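Local coordinates for protein light Chain (Clostridium botulinum, PDB 6BVD) that acts as the zinc-dependent protease of the mosaic botulinum neurotoxin type HA, probably cleaving a SNARE protein of the neuronal membrane-fusion machinery, at residues F61-S66 and G73-N78; E128-N133 and I311-F316; E266-G271 and K347-T352. All coordinates share one frame; numbering follows the deposited sequence.

Interaction 1: F61-S66 and G73-N78; sequences FNPPVS and GYFDPN
The carbonyl of Phe61 meets residues 73-78 in two ways. Its O sits 3.5 Å from Pro77 CG, against the pyrrolidine ring, and it also accepts from a water at 2.8 Å. That water in turn accepts from Asp76 N at 2.8 Å, so one water joins two backbones that share no direct hydrogen bond. The Phe61 ring heads away to Arg53, Ile56 and Pro162. At Asn62, CG stands anti to the backbone N (chi1 -164°), beside the carbonyl carbon, and its OD1 touches Pro77 CG at 3.5 Å; the two side chains cross obliquely. Pro77 also belongs to an Asx turn: Asp76 OD1 accepts from Asn78 N at 2.9 Å, met from above the carboxylate plane. Helix 65-70 lies between the two segments in the chain, which returns so that the loop before it runs beside the loop that leads to helix 83-100. Pro63 CG lies over one face of the Phe75 ring in a CH-pi contact, 3.5 Å from the ring centroid and 19° off the normal, shifted toward the rim near CG and CD1. Pro63 CD is 3.6 Å from Phe75 CD1. Pro64 then takes the N-cap position of the helix, whose Lys68 touches both Pro63 and Phe75.

Interaction 2: E128-N133 and I311-F316; sequences EQFTTN and INIDEF
In the helix start that Phe130 packs against, Glu315 N donates to Asn312 OD1 at 3.0 Å, coming in from above the plane of the side-chain carbonyl. Asn312 is thereby the N-cap of helix 313-323. Phe130 itself projects from strand 129-130, which pairs in parallel with strand 306-307 on the chain leading up to the helix. The ring reaches the helix through CE2, which has three neighbours there. Phe316 CB lies 3.6 Å from it, approaching obliquely; Ile313 O lies in the ring plane at the edge, also 3.6 Å from CE2; and Ile313 CG2 is 4.1 Å away. A short strand is thus fastened to a helix start by apolar contacts, with no hydrogen bond directly between the two segments. Ile311, just ahead of the cap, touches both Phe130 and Thr132. Its CG1 takes the crowded position between backbone N and carbonyl carbon (chi1 61°). Its CD1 lies over one face of the Phe316 ring, offset toward the rim, and meets Phe130 CB at 4.1 Å. Thr132 divides its branches: OG1 is hydrogen-bonded to Thr308 OG1, whereas CG2 comes within 4.3 Å of Ile311 CD1.

Interaction 3: E266-G271 and K347-T352; sequences EFLTFG and KIYSFT
Thr352 lies against the carbonyl end of helix 264-270, touching four successive residues. Its CA approaches Thr269 O at 3.2 Å in a CA-H...O contact with an angle of 128° at the hydrogen, while its CB is 3.4 Å from Phe270 O. The methyl CG2, anti to the carbonyl carbon, comes 3.7 Å from Leu268 O and 3.8 Å from Gly271 CA. Gly271 leaves the helix with positive phi (84°), and its lack of a side chain lets Thr352 pack directly on the backbone. One water bridges the segments, donating to Leu268 O at 2.7 Å and to Tyr349 O at 2.9 Å. Leu268 CD1 also meets Tyr349 CE1 obliquely at 4.1 Å. Further out, Tyr349 is positioned by stacking on His235 and by a hydrogen bond between its OH and Thr240 OG1, and its carbonyl O has a second partner in Arg275. Thr352 OG1 accepts from Asn355 N, capping helix 353-360. Glu266 binds the zinc ion together with His228 and His232, the arrangement of an HExxH metalloprotease with a distal glutamate, and Thr269 packs on both histidines. Helix 264-270, which carries the glutamate ligand, therefore ends against the linker between helices 338-348 and 353-360, flanked by helix 222-237, with Phe351 touching Leu234 of helix 222-237 and Ile108, Leu109 and Glu112 of helix 104-115.

Overall arrangement
All three contacts belong to the clostridial neurotoxin zinc protease, yet none touches another. Interaction 3 is the central one, its centre about 13 Å from that of the chain, and it alone contributes a zinc ligand. Interactions 1 and 2 lie on opposite sides of the chain's centre, 46 Å apart between their centres. Each is roughly equally far from interaction 3: 33 and 31 Å between centres, and about 16 and 15 Å between nearest atoms. Interaction 1 closes locally, before either of the others opens. Interactions 2 and 3 alternate along the sequence: 266-271 falls between 128-133 and 311-316, and 347-352 follows, so the closures of these two contacts overlap.

Interaction 1: F61-S66 and G73-N78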
# COMPACT_ATOMS: atom_id res chain seq x y z
N PHE A 61 25.22 19.18 17.18
CA PHE A 61 24.77 18.65 15.89
C PHE A 61 25.95 18.32 14.99
O PHE A 61 25.80 17.58 14.02
CB PHE A 61 23.84 19.63 15.17
CG PHE A 61 22.45 19.65 15.74
CD1 PHE A 61 22.16 20.43 16.86
CD2 PHE A 61 21.45 18.88 15.19
CE1 PHE A 61 20.90 20.44 17.40
CE2 PHE A 61 20.19 18.89 15.72
CZ PHE A 61 19.91 19.67 16.83
N ASN A 62 27.11 18.88 15.32
CA ASN A 62 28.31 18.67 14.53
C ASN A 62 29.53 18.33 15.38
O ASN A 62 30.51 19.08 15.39
CB ASN A 62 28.59 19.90 13.69
CG ASN A 62 29.56 19.63 12.58
OD1 ASN A 62 29.67 18.50 12.10
ND2 ASN A 62 30.30 20.66 12.19
N PRO A 63 29.51 17.17 16.07
CA PRO A 63 30.61 16.84 17.00
C PRO A 63 31.96 16.64 16.32
O PRO A 63 32.01 16.15 15.19
CB PRO A 63 30.16 15.51 17.64
CG PRO A 63 29.14 14.94 16.71
CD PRO A 63 28.61 16.03 15.82
N PRO A 64 33.05 17.01 17.02
CA PRO A 64 34.43 16.89 16.53
C PRO A 64 34.87 15.44 16.38
O PRO A 64 34.17 14.55 16.87
CB PRO A 64 35.25 17.60 17.61
CG PRO A 64 34.42 17.47 18.84
CD PRO A 64 33.00 17.59 18.37
N VAL A 65 35.98 15.21 15.68
CA VAL A 65 36.48 13.86 15.40
C VAL A 65 36.67 13.07 16.69
O VAL A 65 36.41 11.86 16.74
CB VAL A 65 37.84 13.88 14.66
CG1 VAL A 65 38.27 12.47 14.31
CG2 VAL A 65 37.77 14.69 13.40
N SER A 66 37.11 13.77 17.73
CA SER A 66 37.39 13.15 19.02
C SER A 66 36.19 12.50 19.70
O SER A 66 36.24 11.31 20.04
CB SER A 66 37.96 14.21 19.97
OG SER A 66 39.20 14.69 19.52
N GLY A 73 26.89 6.18 17.44
CA GLY A 73 25.92 6.90 16.62
C GLY A 73 26.41 7.45 15.28
O GLY A 73 27.49 7.11 14.81
N TYR A 74 25.60 8.31 14.66
CA TYR A 74 25.98 8.93 13.40
C TYR A 74 25.47 10.37 13.36
O TYR A 74 24.33 10.65 13.76
CB TYR A 74 25.42 8.12 12.21
CG TYR A 74 25.83 8.69 10.88
CD1 TYR A 74 27.14 8.57 10.43
CD2 TYR A 74 24.93 9.40 10.10
CE1 TYR A 74 27.53 9.11 9.22
CE2 TYR A 74 25.31 9.96 8.89
CZ TYR A 74 26.63 9.80 8.46
OH TYR A 74 27.04 10.35 7.26
N PHE A 75 26.29 11.28 12.85
CA PHE A 75 26.01 12.70 12.91
C PHE A 75 26.11 13.34 11.55
O PHE A 75 27.02 13.03 10.79
CB PHE A 75 26.98 13.38 13.89
CG PHE A 75 26.84 12.89 15.29
CD1 PHE A 75 26.03 13.58 16.19
CD2 PHE A 75 27.48 11.73 15.71
CE1 PHE A 75 25.87 13.13 17.48
CE2 PHE A 75 27.32 11.26 17.01
CZ PHE A 75 26.50 11.96 17.89
N ASP A 76 25.17 14.23 11.25
CA ASP A 76 25.19 15.02 10.02
C ASP A 76 24.27 16.23 10.18
O ASP A 76 23.04 16.10 10.19
CB ASP A 76 24.77 14.17 8.82
CG ASP A 76 24.89 14.91 7.50
OD1 ASP A 76 25.00 16.17 7.50
OD2 ASP A 76 24.88 14.23 6.45
N PRO A 77 24.86 17.43 10.31
CA PRO A 77 24.09 18.64 10.60
C PRO A 77 23.17 19.01 9.46
O PRO A 77 22.29 19.82 9.66
CB PRO A 77 25.17 19.72 10.80
CG PRO A 77 26.46 18.97 10.90
CD PRO A 77 26.29 17.71 10.15
N ASN A 78 23.41 18.46 8.27
CA ASN A 78 22.65 18.86 7.09
C ASN A 78 21.42 18.00 6.81
O ASN A 78 20.62 18.34 5.94
CB ASN A 78 23.56 18.86 5.86
CG ASN A 78 24.56 19.98 5.89
OD1 ASN A 78 24.24 21.11 6.24
ND2 ASN A 78 25.79 19.68 5.50
O HOH W 1 23.86 15.67 13.33

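Interaction 2: E128-N133 and I311-F316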
# COMPACT_ATOMS: atom_id res chain seq x y z
N GLU A 128 -12.23 20.78 40.48
CA GLU A 128 -13.58 21.05 39.97
C GLU A 128 -13.64 21.45 38.50
O GLU A 128 -14.72 21.63 37.92
CB GLU A 128 -14.26 22.16 40.79
CG GLU A 128 -14.35 21.86 42.25
CD GLU A 128 -13.04 22.11 43.00
OE1 GLU A 128 -12.11 22.72 42.42
OE2 GLU A 128 -12.95 21.63 44.15
N GLN A 129 -12.48 21.58 37.90
CA GLN A 129 -12.37 22.19 36.58
C GLN A 129 -11.72 21.26 35.58
O GLN A 129 -10.74 20.59 35.91
CB GLN A 129 -11.56 23.47 36.70
CG GLN A 129 -11.75 24.47 35.61
CD GLN A 129 -10.96 25.73 35.86
OE1 GLN A 129 -9.84 25.69 36.37
NE2 GLN A 129 -11.54 26.87 35.48
N PHE A 130 -12.31 21.18 34.39
CA PHE A 130 -11.61 20.66 33.21
C PHE A 130 -10.72 21.77 32.69
O PHE A 130 -11.21 22.80 32.21
CB PHE A 130 -12.58 20.20 32.11
CG PHE A 130 -13.10 18.78 32.27
CD1 PHE A 130 -12.37 17.83 32.99
CD2 PHE A 130 -14.33 18.43 31.74
CE1 PHE A 130 -12.89 16.52 33.16
CE2 PHE A 130 -14.84 17.14 31.89
CZ PHE A 130 -14.11 16.18 32.59
N THR A 131 -9.40 21.60 32.82
CA THR A 131 -8.44 22.62 32.44
C THR A 131 -7.79 22.37 31.06
O THR A 131 -7.08 21.37 30.84
CB THR A 131 -7.37 22.75 33.53
OG1 THR A 131 -8.01 23.14 34.74
CG2 THR A 131 -6.34 23.78 33.15
N THR A 132 -8.04 23.30 30.15
CA THR A 132 -7.59 23.18 28.78
C THR A 132 -6.45 24.15 28.47
O THR A 132 -5.80 24.02 27.46
CB THR A 132 -8.72 23.47 27.77
OG1 THR A 132 -9.11 24.84 27.89
CG2 THR A 132 -9.90 22.58 28.04
N ASN A 133 -6.20 25.13 29.31
CA ASN A 133 -5.37 26.24 28.85
C ASN A 133 -3.93 26.17 29.34
O ASN A 133 -3.44 27.11 29.99
CB ASN A 133 -5.99 27.58 29.27
CG ASN A 133 -6.23 27.66 30.76
OD1 ASN A 133 -6.34 26.65 31.45
ND2 ASN A 133 -6.31 28.88 31.27
N ILE A 311 -16.29 23.68 25.96
CA ILE A 311 -16.31 22.28 25.58
C ILE A 311 -17.52 21.66 26.22
O ILE A 311 -18.06 22.20 27.17
CB ILE A 311 -15.05 21.51 26.06
CG1 ILE A 311 -14.96 21.57 27.59
CG2 ILE A 311 -13.83 22.09 25.42
CD1 ILE A 311 -13.80 20.75 28.20
N ASN A 312 -17.93 20.50 25.72
CA ASN A 312 -19.03 19.78 26.31
C ASN A 312 -18.60 18.92 27.49
O ASN A 312 -18.10 17.79 27.29
CB ASN A 312 -19.70 18.88 25.27
CG ASN A 312 -21.01 18.36 25.76
OD1 ASN A 312 -21.08 17.69 26.78
ND2 ASN A 312 -22.07 18.67 25.04
N ILE A 313 -18.87 19.42 28.70
CA ILE A 313 -18.42 18.78 29.94
C ILE A 313 -18.88 17.33 30.07
O ILE A 313 -18.05 16.44 30.35
CB ILE A 313 -18.90 19.56 31.17
CG1 ILE A 313 -18.22 20.93 31.19
CG2 ILE A 313 -18.60 18.78 32.46
CD1 ILE A 313 -18.78 21.87 32.25
N ASP A 314 -20.16 17.06 29.83
CA ASP A 314 -20.65 15.69 29.99
C ASP A 314 -20.04 14.74 28.97
O ASP A 314 -19.78 13.58 29.30
CB ASP A 314 -22.18 15.61 29.90
CG ASP A 314 -22.85 16.01 31.21
OD1 ASP A 314 -22.15 16.08 32.25
OD2 ASP A 314 -24.07 16.21 31.21
N GLU A 315 -19.79 15.21 27.75
CA GLU A 315 -19.12 14.35 26.76
C GLU A 315 -17.69 13.97 27.19
O GLU A 315 -17.27 12.82 27.00
CB GLU A 315 -19.08 15.04 25.40
CG GLU A 315 -20.41 14.94 24.66
CD GLU A 315 -20.40 15.57 23.28
OE1 GLU A 315 -19.42 16.27 22.94
OE2 GLU A 315 -21.40 15.36 22.54
N PHE A 316 -16.94 14.90 27.76
CA PHE A 316 -15.59 14.57 28.25
C PHE A 316 -15.65 13.65 29.45
O PHE A 316 -14.78 12.77 29.57
CB PHE A 316 -14.75 15.82 28.58
CG PHE A 316 -14.02 16.37 27.39
CD1 PHE A 316 -12.69 16.07 27.17
CD2 PHE A 316 -14.69 17.17 26.46
CE1 PHE A 316 -12.02 16.56 26.05
CE2 PHE A 316 -14.04 17.67 25.35
CZ PHE A 316 -12.69 17.35 25.13

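Interaction 3: E266-G271 and K347-T352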
# COMPACT_ATOMS: atom_id res chain seq x y z
N GLU A 266 11.71 -0.24 29.72
CA GLU A 266 12.23 -0.74 28.44
C GLU A 266 11.98 -2.23 28.34
O GLU A 266 11.69 -2.74 27.25
CB GLU A 266 13.72 -0.47 28.26
CG GLU A 266 14.10 1.00 28.34
CD GLU A 266 13.63 1.86 27.18
OE1 GLU A 266 12.99 1.35 26.22
OE2 GLU A 266 13.91 3.07 27.26
N PHE A 267 12.09 -2.94 29.46
CA PHE A 267 11.88 -4.40 29.38
C PHE A 267 10.38 -4.71 29.21
O PHE A 267 10.02 -5.68 28.53
CB PHE A 267 12.45 -5.09 30.60
CG PHE A 267 13.93 -4.84 30.79
CD1 PHE A 267 14.87 -5.56 30.06
CD2 PHE A 267 14.38 -3.82 31.62
CE1 PHE A 267 16.23 -5.34 30.21
CE2 PHE A 267 15.73 -3.57 31.78
CZ PHE A 267 16.67 -4.32 31.07
N LEU A 268 9.52 -3.90 29.83
CA LEU A 268 8.08 -4.11 29.67
C LEU A 268 7.67 -3.75 28.26
O LEU A 268 6.71 -4.33 27.70
CB LEU A 268 7.27 -3.29 30.69
CG LEU A 268 7.50 -3.61 32.17
CD1 LEU A 268 6.75 -2.58 33.05
CD2 LEU A 268 7.11 -5.04 32.54
N THR A 269 8.38 -2.80 27.66
CA THR A 269 8.03 -2.39 26.31
C THR A 269 8.46 -3.48 25.31
O THR A 269 7.73 -3.82 24.38
CB THR A 269 8.64 -1.05 25.97
OG1 THR A 269 8.02 -0.03 26.78
CG2 THR A 269 8.42 -0.72 24.48
N PHE A 270 9.64 -4.05 25.53
CA PHE A 270 10.06 -5.16 24.67
C PHE A 270 9.11 -6.34 24.85
O PHE A 270 8.64 -6.90 23.87
CB PHE A 270 11.50 -5.61 24.95
CG PHE A 270 11.96 -6.66 23.96
CD1 PHE A 270 12.51 -6.28 22.75
CD2 PHE A 270 11.73 -8.01 24.19
CE1 PHE A 270 12.90 -7.23 21.80
CE2 PHE A 270 12.10 -8.98 23.23
CZ PHE A 270 12.69 -8.58 22.05
N GLY A 271 8.80 -6.71 26.09
CA GLY A 271 7.86 -7.80 26.32
C GLY A 271 8.55 -9.17 26.26
O GLY A 271 9.76 -9.28 26.52
N LYS A 347 -4.25 -4.60 29.20
CA LYS A 347 -4.36 -4.07 27.86
C LYS A 347 -3.26 -3.08 27.53
O LYS A 347 -2.64 -3.19 26.51
CB LYS A 347 -5.72 -3.41 27.65
CG LYS A 347 -5.92 -2.83 26.27
CD LYS A 347 -7.21 -2.04 26.12
CE LYS A 347 -7.08 -0.64 26.69
NZ LYS A 347 -8.17 0.28 26.28
N ILE A 348 -2.97 -2.18 28.45
CA ILE A 348 -1.95 -1.20 28.21
C ILE A 348 -0.63 -1.90 27.98
O ILE A 348 0.10 -1.52 27.13
CB ILE A 348 -1.84 -0.22 29.37
CG1 ILE A 348 -3.11 0.60 29.51
CG2 ILE A 348 -0.65 0.68 29.21
CD1 ILE A 348 -3.18 1.42 30.76
N TYR A 349 -0.34 -2.92 28.75
CA TYR A 349 0.92 -3.61 28.66
C TYR A 349 0.93 -4.78 27.72
O TYR A 349 1.87 -5.48 27.67
CB TYR A 349 1.51 -3.94 30.04
CG TYR A 349 1.98 -2.67 30.65
CD1 TYR A 349 3.23 -2.16 30.35
CD2 TYR A 349 1.14 -1.94 31.46
CE1 TYR A 349 3.64 -0.97 30.88
CE2 TYR A 349 1.55 -0.75 31.99
CZ TYR A 349 2.80 -0.28 31.70
OH TYR A 349 3.20 0.91 32.23
N SER A 350 -0.18 -5.00 27.04
CA SER A 350 -0.25 -5.96 25.96
C SER A 350 0.54 -5.57 24.71
O SER A 350 0.92 -6.39 23.94
CB SER A 350 -1.68 -6.32 25.63
OG SER A 350 -2.28 -5.34 24.87
N PHE A 351 0.70 -4.29 24.50
CA PHE A 351 1.43 -3.80 23.34
C PHE A 351 2.96 -3.90 23.54
O PHE A 351 3.50 -3.14 24.32
CB PHE A 351 1.03 -2.37 23.06
CG PHE A 351 -0.44 -2.22 22.79
CD1 PHE A 351 -0.93 -2.47 21.53
CD2 PHE A 351 -1.32 -1.83 23.79
CE1 PHE A 351 -2.32 -2.32 21.25
CE2 PHE A 351 -2.67 -1.67 23.54
CZ PHE A 351 -3.18 -1.93 22.26
N THR A 352 3.62 -4.83 22.86
CA THR A 352 5.05 -5.05 23.07
C THR A 352 5.74 -5.22 21.73
O THR A 352 5.10 -5.64 20.77
CB THR A 352 5.33 -6.29 23.95
OG1 THR A 352 4.89 -7.49 23.27
CG2 THR A 352 4.61 -6.18 25.27
O HOH W 2 4.52 -5.45 28.92